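Acetyltransferase, GNAT family (Bacillus anthracis str. Sterne, PDB 3FBU) binds coenzyme A and, as a member of the GNAT family, probably transfers an acetyl group from acetyl-coenzyme A to an acceptor that is not established. Local coordinates at residues 21-26 and 38-44; 57-61 and 71-76; 100-105 and 134-138. One frame throughout, in Å; residues are numbered along the deposited sequence.

In the fold
After strands 3-4 and 8-10 comes helix 18-25, and interaction 1 closes the loop from it to helix 41-50. The chain then returns to the sheet, where interaction 2 closes the hairpin of strands 58-63 and 68-79. Interaction 3 closes the longest loop, bringing the start of helix 99-114 against the end of helix 129-137 at the coenzyme A. The three follow one another in series, neither nesting nor crossing. Tyr24, from a segment of interaction 1, hydrogen-bonds through OH to His72 ND1 of interaction 2, while Ala103 of interaction 3 packs on Val61 and Ile73. The hairpin thus joins interactions 1 and 3, whose centres lie about 24 Å apart.

Interaction 1 of 3, residues 21-26 and 38-44; sequences VHEYTS and VFTEEDT
The end of helix 18-25 meets the loop and first turn of helix 41-50, and one backbone bond joins them: Phe39 N donates to Thr25 O at 2.9 Å, almost straight at 175°. The contact thus pairs the first two helices of the GNAT domain, which follow one another between strands 8-10 and 58-63. Approach is close at two places, His22 beside Thr44 and Ser26 beside Val38. The polar centre is the hydroxyl of Thr44, which lies 2.8 Å from His22 ND1 and also 2.8 Å from Thr25 OG1, hydrogen-bonded to both. It meets the imidazole at the edge and in its plane, and the bond to ND1 is nearly straight. His22 swings its ring across to the second helix because CG stands anti to the backbone N (chi1 -167°). There Glu41 CG lies over one ring face in a CH-pi contact, 3.9 Å from the centroid, with Ser26 CB against the opposite face. Imidazole suits this place, offering a polar edge to threonine and flat faces to aliphatic carbons. Threonine suits its own place by facing two ways: while Thr44 OG1 serves the polar pair, Thr44 CG2 packs on Val21 CG1 at 3.6 Å. Thr25 likewise turns CB toward CD2 of the buried Phe39 ring, 3.7 Å away. Thr40, the N-cap, and Asp43 form a capping box that marks the start of helix 41-50, whose first turn carries Glu41 and Thr44 to His22. Two bonds engage the buried Thr44 hydroxyl, and the one to ND1, with carbons over both faces, probably restricts the His22 ring.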
loop_
_atom_site.group_PDB
_atom_site.type_symbol
_atom_site.label_atom_id
_atom_site.label_comp_id
_atom_site.label_asym_id
_atom_site.label_seq_id
_atom_site.Cartn_x
_atom_site.Cartn_y
_atom_site.Cartn_z
ATOM N N VAL A 21 1.059 -7.403 21.420
ATOM C CA VAL A 21 1.181 -5.999 21.011
ATOM C C VAL A 21 2.607 -5.698 20.552
ATOM O O VAL A 21 2.814 -5.044 19.518
ATOM C CB VAL A 21 0.749 -5.059 22.142
ATOM C CG1 VAL A 21 1.098 -3.556 21.822
ATOM C CG2 VAL A 21 -0.738 -5.231 22.380
ATOM N N HIS A 22 3.584 -6.214 21.293
ATOM C CA HIS A 22 4.983 -5.966 20.977
ATOM C C HIS A 22 5.384 -6.435 19.564
ATOM O O HIS A 22 6.262 -5.860 18.905
ATOM C CB HIS A 22 5.888 -6.548 22.056
ATOM C CG HIS A 22 7.291 -6.061 21.958
ATOM N ND1 HIS A 22 7.635 -4.760 22.244
ATOM C CD2 HIS A 22 8.430 -6.682 21.563
ATOM C CE1 HIS A 22 8.932 -4.604 22.042
ATOM N NE2 HIS A 22 9.440 -5.754 21.632
ATOM N N GLU A 23 4.707 -7.451 19.065
ATOM C CA GLU A 23 4.983 -7.968 17.735
ATOM C C GLU A 23 4.916 -6.850 16.676
ATOM O O GLU A 23 5.661 -6.862 15.691
ATOM C CB GLU A 23 3.994 -9.106 17.429
ATOM C CG GLU A 23 4.208 -9.793 16.097
ATOM C CD GLU A 23 3.220 -10.944 15.884
ATOM O OE1 GLU A 23 2.358 -11.157 16.773
ATOM O OE2 GLU A 23 3.317 -11.629 14.845
ATOM N N TYR A 24 4.024 -5.875 16.875
ATOM C CA TYR A 24 3.909 -4.746 15.939
ATOM C C TYR A 24 4.460 -3.414 16.465
ATOM O O TYR A 24 4.935 -2.614 15.682
ATOM C CB TYR A 24 2.475 -4.596 15.406
ATOM C CG TYR A 24 1.367 -4.354 16.414
ATOM C CD1 TYR A 24 1.020 -3.057 16.808
ATOM C CD2 TYR A 24 0.596 -5.419 16.904
ATOM C CE1 TYR A 24 -0.015 -2.828 17.744
ATOM C CE2 TYR A 24 -0.453 -5.203 17.814
ATOM C CZ TYR A 24 -0.765 -3.916 18.226
ATOM O OH TYR A 24 -1.807 -3.726 19.123
ATOM N N THR A 25 4.419 -3.170 17.768
ATOM C CA THR A 25 4.975 -1.926 18.287
ATOM C C THR A 25 6.517 -1.869 18.221
ATOM O O THR A 25 7.101 -0.790 18.297
ATOM C CB THR A 25 4.475 -1.582 19.698
ATOM O OG1 THR A 25 4.802 -2.639 20.603
ATOM C CG2 THR A 25 2.968 -1.297 19.690
ATOM N N SER A 26 7.158 -3.029 18.065
ATOM C CA SER A 26 8.603 -3.107 17.822
ATOM C C SER A 26 8.971 -2.996 16.342
ATOM O O SER A 26 10.162 -3.024 15.979
ATOM C CB SER A 26 9.129 -4.432 18.394
ATOM O OG SER A 26 8.569 -5.553 17.735
ATOM N N VAL A 38 9.611 3.205 17.374
ATOM C CA VAL A 38 9.562 1.831 17.854
ATOM C C VAL A 38 9.634 1.743 19.369
ATOM O O VAL A 38 10.361 2.512 20.020
ATOM C CB VAL A 38 10.678 0.990 17.210
ATOM C CG1 VAL A 38 10.871 -0.315 17.950
ATOM C CG2 VAL A 38 10.354 0.743 15.759
ATOM N N PHE A 39 8.844 0.819 19.920
ATOM C CA PHE A 39 8.835 0.518 21.351
ATOM C C PHE A 39 9.881 -0.549 21.689
ATOM O O PHE A 39 10.051 -1.514 20.953
ATOM C CB PHE A 39 7.490 -0.075 21.777
ATOM C CG PHE A 39 6.373 0.919 21.944
ATOM C CD1 PHE A 39 6.431 2.202 21.412
ATOM C CD2 PHE A 39 5.218 0.530 22.622
ATOM C CE1 PHE A 39 5.345 3.088 21.575
ATOM C CE2 PHE A 39 4.144 1.383 22.774
ATOM C CZ PHE A 39 4.208 2.677 22.271
ATOM N N THR A 40 10.540 -0.379 22.823
ATOM C CA THR A 40 11.278 -1.468 23.474
ATOM C C THR A 40 10.259 -2.360 24.192
ATOM O O THR A 40 9.096 -1.988 24.323
ATOM C CB THR A 40 12.253 -0.906 24.521
ATOM O OG1 THR A 40 11.509 -0.290 25.579
ATOM C CG2 THR A 40 13.196 0.119 23.872
ATOM N N GLU A 41 10.687 -3.525 24.663
ATOM C CA GLU A 41 9.816 -4.395 25.445
ATOM C C GLU A 41 9.272 -3.674 26.674
ATOM O O GLU A 41 8.077 -3.801 26.973
ATOM C CB GLU A 41 10.529 -5.692 25.880
ATOM C CG GLU A 41 10.674 -6.696 24.765
ATOM C CD GLU A 41 11.207 -8.046 25.242
ATOM O OE1 GLU A 41 11.463 -8.207 26.457
ATOM O OE2 GLU A 41 11.348 -8.938 24.383
ATOM N N GLU A 42 10.129 -2.922 27.383
ATOM C CA GLU A 42 9.662 -2.127 28.526
ATOM C C GLU A 42 8.612 -1.081 28.104
ATOM O O GLU A 42 7.672 -0.836 28.847
ATOM C CB GLU A 42 10.809 -1.422 29.273
ATOM C CG GLU A 42 10.293 -0.515 30.425
ATOM C CD GLU A 42 11.285 -0.299 31.581
ATOM O OE1 GLU A 42 12.125 -1.194 31.837
ATOM O OE2 GLU A 42 11.202 0.768 32.248
ATOM N N ASP A 43 8.792 -0.470 26.933
ATOM C CA ASP A 43 7.833 0.522 26.407
ATOM C C ASP A 43 6.479 -0.123 26.204
ATOM O O ASP A 43 5.453 0.420 26.616
ATOM C CB ASP A 43 8.289 1.088 25.061
ATOM C CG ASP A 43 9.470 2.049 25.174
ATOM O OD1 ASP A 43 9.642 2.656 26.255
ATOM O OD2 ASP A 43 10.184 2.226 24.145
ATOM N N THR A 44 6.462 -1.290 25.555
ATOM C CA THR A 44 5.195 -1.992 25.347
ATOM C C THR A 44 4.528 -2.392 26.659
ATOM O O THR A 44 3.323 -2.199 26.815
ATOM C CB THR A 44 5.334 -3.181 24.422
ATOM O OG1 THR A 44 5.957 -2.753 23.193
ATOM C CG2 THR A 44 3.917 -3.801 24.122
#

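Interaction 2 of 3, residues 57-61 and 71-76; sequences KNFPV and GHIVFH
A beta hairpin of the central GNAT sheet brings strand 58-63 antiparallel to strand 68-79, and Phe59 and Ile73 form a hydrogen-bonded pair at its middle. Phe59 N donates to Ile73 O and Ile73 N to Phe59 O, each at 2.8 Å. Further along, Phe75 N reaches Lys57 O at 2.9 Å. Asn58-Val74 and Pro60-His72 are non-hydrogen-bonded pairs; proline fits the latter, since its missing N-H is not needed toward the partner strand. On the face with Asn58 and His72, the amide lies beside the imidazole, planes 74° apart, with Asn58 OD1 3.5 Å from His72 CD2. A water hydrogen-bonded to His72 NE2 at 2.9 Å also makes a weak bond to Asn58 OD1. Asn58 ND2 is hydrogen-bonded to Asn51 OD1, and His72 ND1 to Tyr24 OH of helix 18-25. The opposite face is apolar and sits under helix 99-114, as befits a sheet with helices packed on it: Val61 CG2 meets Ile73 CG1 at 3.7 Å, beneath Ala103. Phe59, its CG anti to the carbonyl carbon (chi1 -52°), brings its ring toward strand 68-79, where Phe75 O lies in its ring plane at the edge, 3.5 Å from CE2.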
loop_
_atom_site.group_PDB
_atom_site.type_symbol
_atom_site.label_atom_id
_atom_site.label_comp_id
_atom_site.label_asym_id
_atom_site.label_seq_id
_atom_site.Cartn_x
_atom_site.Cartn_y
_atom_site.Cartn_z
ATOM N N LYS A 57 -7.109 4.349 27.202
ATOM C CA LYS A 57 -7.289 5.100 25.947
ATOM C C LYS A 57 -6.974 4.295 24.675
ATOM O O LYS A 57 -7.019 4.830 23.560
ATOM C CB LYS A 57 -6.431 6.338 25.983
ATOM C CG LYS A 57 -6.797 7.268 27.142
ATOM C CD LYS A 57 -5.911 8.473 27.171
ATOM C CE LYS A 57 -6.338 9.442 28.261
ATOM N NZ LYS A 57 -6.889 8.767 29.497
ATOM N N ASN A 58 -6.600 3.034 24.863
ATOM C CA ASN A 58 -6.208 2.139 23.801
ATOM C C ASN A 58 -6.831 0.783 24.132
ATOM O O ASN A 58 -6.869 0.386 25.316
ATOM C CB ASN A 58 -4.668 2.058 23.675
ATOM C CG ASN A 58 -4.037 3.384 23.284
ATOM O OD1 ASN A 58 -3.810 3.635 22.107
ATOM N ND2 ASN A 58 -3.761 4.258 24.280
ATOM N N PHE A 59 -7.331 0.093 23.102
ATOM C CA PHE A 59 -8.149 -1.102 23.296
ATOM C C PHE A 59 -7.812 -2.163 22.266
ATOM O O PHE A 59 -7.918 -1.915 21.078
ATOM C CB PHE A 59 -9.638 -0.738 23.214
ATOM C CG PHE A 59 -10.027 0.410 24.117
ATOM C CD1 PHE A 59 -10.451 0.171 25.418
ATOM C CD2 PHE A 59 -9.942 1.718 23.675
ATOM C CE1 PHE A 59 -10.802 1.212 26.246
ATOM C CE2 PHE A 59 -10.277 2.772 24.504
ATOM C CZ PHE A 59 -10.713 2.522 25.788
ATOM N N PRO A 60 -7.394 -3.365 22.722
ATOM C CA PRO A 60 -7.025 -4.408 21.782
ATOM C C PRO A 60 -8.203 -4.902 20.967
ATOM O O PRO A 60 -9.331 -4.910 21.462
ATOM C CB PRO A 60 -6.481 -5.534 22.696
ATOM C CG PRO A 60 -7.102 -5.271 24.010
ATOM C CD PRO A 60 -7.203 -3.803 24.118
ATOM N N VAL A 61 -7.892 -5.337 19.751
ATOM C CA VAL A 61 -8.826 -5.856 18.792
ATOM C C VAL A 61 -8.476 -7.354 18.674
ATOM O O VAL A 61 -7.348 -7.726 18.331
ATOM C CB VAL A 61 -8.693 -5.136 17.429
ATOM C CG1 VAL A 61 -9.634 -5.759 16.399
ATOM C CG2 VAL A 61 -8.980 -3.620 17.564
ATOM N N GLY A 71 -4.366 -6.087 16.732
ATOM C CA GLY A 71 -4.055 -4.662 16.783
ATOM C C GLY A 71 -4.769 -3.990 17.928
ATOM O O GLY A 71 -5.319 -4.646 18.811
ATOM N N HIS A 72 -4.703 -2.666 17.950
ATOM C CA HIS A 72 -5.481 -1.911 18.907
ATOM C C HIS A 72 -6.097 -0.641 18.299
ATOM O O HIS A 72 -5.615 -0.079 17.298
ATOM C CB HIS A 72 -4.669 -1.618 20.190
ATOM C CG HIS A 72 -3.554 -0.622 20.027
ATOM N ND1 HIS A 72 -2.247 -1.003 19.787
ATOM C CD2 HIS A 72 -3.540 0.738 20.106
ATOM C CE1 HIS A 72 -1.483 0.071 19.702
ATOM N NE2 HIS A 72 -2.237 1.142 19.882
ATOM N N ILE A 73 -7.215 -0.260 18.898
ATOM C CA ILE A 73 -7.903 0.989 18.602
ATOM C C ILE A 73 -7.541 2.023 19.665
ATOM O O ILE A 73 -7.568 1.740 20.887
ATOM C CB ILE A 73 -9.448 0.774 18.576
ATOM C CG1 ILE A 73 -9.877 0.001 17.309
ATOM C CG2 ILE A 73 -10.188 2.114 18.720
ATOM C CD1 ILE A 73 -9.761 0.761 15.979
ATOM N N VAL A 74 -7.210 3.215 19.178
ATOM C CA VAL A 74 -6.999 4.389 20.001
ATOM C C VAL A 74 -8.347 5.113 20.085
ATOM O O VAL A 74 -8.957 5.395 19.063
ATOM C CB VAL A 74 -5.924 5.301 19.395
ATOM C CG1 VAL A 74 -5.590 6.440 20.328
ATOM C CG2 VAL A 74 -4.634 4.510 19.054
ATOM N N PHE A 75 -8.821 5.377 21.302
ATOM C CA PHE A 75 -10.111 6.087 21.472
ATOM C C PHE A 75 -10.148 6.826 22.816
ATOM O O PHE A 75 -10.165 6.200 23.860
ATOM C CB PHE A 75 -11.272 5.110 21.317
ATOM C CG PHE A 75 -12.610 5.766 21.112
ATOM C CD1 PHE A 75 -12.833 6.621 20.047
ATOM C CD2 PHE A 75 -13.644 5.516 21.988
ATOM C CE1 PHE A 75 -14.071 7.194 19.836
ATOM C CE2 PHE A 75 -14.896 6.098 21.774
ATOM C CZ PHE A 75 -15.087 6.945 20.704
ATOM N N HIS A 76 -10.142 8.159 22.772
ATOM C CA HIS A 76 -10.062 8.980 23.981
ATOM C C HIS A 76 -10.624 10.380 23.785
ATOM O O HIS A 76 -10.738 10.871 22.671
ATOM C CB HIS A 76 -8.612 9.088 24.492
ATOM C CG HIS A 76 -7.635 9.653 23.508
ATOM N ND1 HIS A 76 -7.496 11.003 23.266
ATOM C CD2 HIS A 76 -6.744 9.033 22.694
ATOM C CE1 HIS A 76 -6.546 11.193 22.366
ATOM N NE2 HIS A 76 -6.086 10.012 21.992
HETATM O O HOH W 1 -1.235 3.818 19.952
#

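Interaction 3 of 3, residues 100-105 and 134-138; sequences ASEAAQ and VMEKI. With COA (coenzyme A), chain C.
Ser101 carries OG anti to its carbonyl carbon (chi1 -54°), and Lys137 bends at chi3 (71°) and chi4 (41°), so that both side chains reach coenzyme A while touching each other, Ser101 OG to Lys137 CE at 3.1 Å. Ser101 grips one pyrophosphate oxygen twice, OG donating to O2A at 2.6 Å and its backbone N to the same atom at 3.0 Å. Ala100 N serves the other phosphate through O4A, 3.1 Å away. Such backbone donors at the start of a helix are the familiar pyrophosphate site of GNAT enzymes, and the N-terminal end of helix 99-114 would probably favour the negative charge. Serine is short enough for the phosphate to lie against the helix backbone, whereas the long lysine spans to the 3'-phosphate, Lys137 NZ donating to O9A at 3.1 Å. Val134 CG2 sets a methyl against the Ser101 hydroxyl, 3.7 Å from OG. Away from the phosphates, apolar pairs take over: Ala100 CB meets Val134 CG2 at 4.1 Å, and Ala104 CB meets Ile138 CD1 at 3.7 Å. Alanine leaves room here for the branched residues. The contact thus joins the start of helix 99-114 to the end of helix 129-137, with Trp88 of strand 83-90 packing on both Ala104 and Val134, and strand 8-10 meeting Ala103.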
loop_
_atom_site.group_PDB
_atom_site.type_symbol
_atom_site.label_atom_id
_atom_site.label_comp_id
_atom_site.label_asym_id
_atom_site.label_seq_id
_atom_site.Cartn_x
_atom_site.Cartn_y
_atom_site.Cartn_z
ATOM N N ALA A 100 -9.082 -3.132 10.505
ATOM C CA ALA A 100 -9.036 -1.780 11.111
ATOM C C ALA A 100 -10.359 -1.090 10.854
ATOM O O ALA A 100 -10.938 -0.502 11.762
ATOM C CB ALA A 100 -7.871 -0.952 10.608
ATOM N N SER A 101 -10.854 -1.159 9.619
ATOM C CA SER A 101 -12.104 -0.457 9.307
ATOM C C SER A 101 -13.288 -1.046 10.057
ATOM O O SER A 101 -14.136 -0.301 10.554
ATOM C CB SER A 101 -12.384 -0.451 7.799
ATOM O OG SER A 101 -11.248 0.070 7.102
ATOM N N GLU A 102 -13.325 -2.366 10.177
ATOM C CA GLU A 102 -14.393 -3.043 10.922
ATOM C C GLU A 102 -14.363 -2.633 12.388
ATOM O O GLU A 102 -15.389 -2.289 12.947
ATOM C CB GLU A 102 -14.303 -4.589 10.761
ATOM C CG GLU A 102 -15.320 -5.332 11.612
ATOM C CD GLU A 102 -15.294 -6.867 11.410
ATOM O OE1 GLU A 102 -14.761 -7.329 10.394
ATOM O OE2 GLU A 102 -15.784 -7.582 12.297
ATOM N N ALA A 103 -13.167 -2.621 12.991
ATOM C CA ALA A 103 -13.029 -2.253 14.394
ATOM C C ALA A 103 -13.373 -0.782 14.617
ATOM O O ALA A 103 -14.052 -0.442 15.596
ATOM C CB ALA A 103 -11.622 -2.548 14.883
ATOM N N ALA A 104 -12.911 0.074 13.703
ATOM C CA ALA A 104 -13.102 1.522 13.844
ATOM C C ALA A 104 -14.551 1.873 13.616
ATOM O O ALA A 104 -15.079 2.698 14.334
ATOM C CB ALA A 104 -12.195 2.297 12.880
ATOM N N GLN A 105 -15.214 1.215 12.664
ATOM C CA GLN A 105 -16.665 1.413 12.439
ATOM C C GLN A 105 -17.461 1.092 13.708
ATOM O O GLN A 105 -18.328 1.859 14.141
ATOM C CB GLN A 105 -17.162 0.573 11.237
ATOM C CG GLN A 105 -18.630 0.802 10.808
ATOM C CD GLN A 105 -18.998 0.065 9.510
ATOM O OE1 GLN A 105 -18.140 -0.560 8.851
ATOM N NE2 GLN A 105 -20.288 0.134 9.131
ATOM N N VAL A 134 -8.918 4.164 5.820
ATOM C CA VAL A 134 -9.816 3.717 6.884
ATOM C C VAL A 134 -10.797 4.841 7.256
ATOM O O VAL A 134 -12.006 4.627 7.389
ATOM C CB VAL A 134 -9.051 3.262 8.103
ATOM C CG1 VAL A 134 -10.039 2.961 9.249
ATOM C CG2 VAL A 134 -8.198 2.055 7.776
ATOM N N MET A 135 -10.274 6.056 7.401
ATOM C CA MET A 135 -11.117 7.190 7.793
ATOM C C MET A 135 -12.271 7.374 6.811
ATOM O O MET A 135 -13.432 7.529 7.216
ATOM C CB MET A 135 -10.285 8.482 7.895
ATOM C CG MET A 135 -9.204 8.444 9.002
ATOM S SD MET A 135 -8.051 9.863 9.002
ATOM C CE MET A 135 -6.850 9.104 10.062
ATOM N N GLU A 136 -11.957 7.310 5.529
ATOM C CA GLU A 136 -12.968 7.488 4.496
ATOM C C GLU A 136 -13.987 6.346 4.505
ATOM O O GLU A 136 -15.192 6.585 4.456
ATOM C CB GLU A 136 -12.286 7.570 3.128
ATOM C CG GLU A 136 -11.431 8.857 2.977
ATOM C CD GLU A 136 -10.711 9.003 1.650
ATOM O OE1 GLU A 136 -10.522 7.993 0.915
ATOM O OE2 GLU A 136 -10.255 10.151 1.400
ATOM N N LYS A 137 -13.493 5.126 4.602
ATOM C CA LYS A 137 -14.338 3.924 4.569
ATOM C C LYS A 137 -15.378 3.920 5.679
ATOM O O LYS A 137 -16.513 3.416 5.504
ATOM C CB LYS A 137 -13.467 2.664 4.692
ATOM C CG LYS A 137 -12.570 2.394 3.482
ATOM C CD LYS A 137 -11.437 1.429 3.808
ATOM C CE LYS A 137 -11.906 -0.033 4.035
ATOM N NZ LYS A 137 -12.949 -0.471 3.086
ATOM N N ILE A 138 -15.024 4.458 6.846
ATOM C CA ILE A 138 -15.935 4.448 7.968
ATOM C C ILE A 138 -16.834 5.696 8.028
ATOM O O ILE A 138 -17.630 5.846 8.952
ATOM C CB ILE A 138 -15.166 4.209 9.333
ATOM C CG1 ILE A 138 -14.268 5.395 9.696
ATOM C CG2 ILE A 138 -14.412 2.867 9.292
ATOM C CD1 ILE A 138 -13.416 5.166 10.926
HETATM N N1A COA C . -1.931 2.521 -1.095
HETATM C C2A COA C . -3.271 2.747 -1.277
HETATM N N3A COA C . -4.193 2.080 -0.515
HETATM C C4A COA C . -3.757 1.200 0.427
HETATM C C5A COA C . -2.408 0.960 0.629
HETATM C C6A COA C . -1.473 1.649 -0.138
HETATM N N6A COA C . -0.163 1.470 0.043
HETATM N N7A COA C . -2.296 0.055 1.610
HETATM C C8A COA C . -3.527 -0.298 2.031
HETATM N N9A COA C . -4.446 0.406 1.295
HETATM C C1B COA C . -5.902 0.485 1.470
HETATM C C2B COA C . -6.596 -0.876 1.384
HETATM O O2B COA C . -6.840 -1.270 0.039
HETATM C C3B COA C . -7.855 -0.566 2.164
HETATM O O3B COA C . -8.806 0.091 1.340
HETATM P P3B COA C . -9.962 -0.683 0.510
HETATM O O7A COA C . -10.989 0.284 0.015
HETATM O O8A COA C . -9.287 -1.418 -0.618
HETATM O O9A COA C . -10.600 -1.654 1.479
HETATM C C4B COA C . -7.374 0.400 3.258
HETATM O O4B COA C . -6.215 1.006 2.755
HETATM C C5B COA C . -7.029 -0.302 4.565
HETATM O O5B COA C . -8.244 -0.756 5.130
HETATM P P1A COA C . -8.251 -1.921 6.227
HETATM O O1A COA C . -8.001 -3.252 5.540
HETATM O O2A COA C . -9.520 -1.875 6.983
HETATM O O3A COA C . -7.035 -1.473 7.177
HETATM P P2A COA C . -5.939 -2.444 7.857
HETATM O O4A COA C . -6.653 -3.514 8.645
HETATM O O5A COA C . -4.979 -2.941 6.771
HETATM O O6A COA C . -5.187 -1.391 8.827
HETATM C CBP COA C . -3.857 0.511 9.387
HETATM C CCP COA C . -4.915 -0.054 8.438
HETATM C CDP COA C . -4.413 0.287 10.805
HETATM C CEP COA C . -3.742 1.985 8.995
HETATM C CAP COA C . -2.511 -0.235 9.182
HETATM O OAP COA C . -1.963 0.028 7.900
HETATM C C9P COA C . -1.462 0.165 10.174
HETATM O O9P COA C . -1.490 -0.350 11.447
HETATM N N8P COA C . -0.555 1.093 9.850
HETATM C C7P COA C . 0.583 1.380 10.723
HETATM C C6P COA C . 0.210 2.206 11.942
HETATM C C5P COA C . -0.356 3.569 11.547
HETATM O O5P COA C . 0.237 4.346 10.765
HETATM N N4P COA C . -1.497 3.886 12.125
HETATM C C3P COA C . -2.235 5.100 11.754
HETATM C C2P COA C . -1.734 6.363 12.418
HETATM S S1P COA C . -2.836 7.762 12.047
#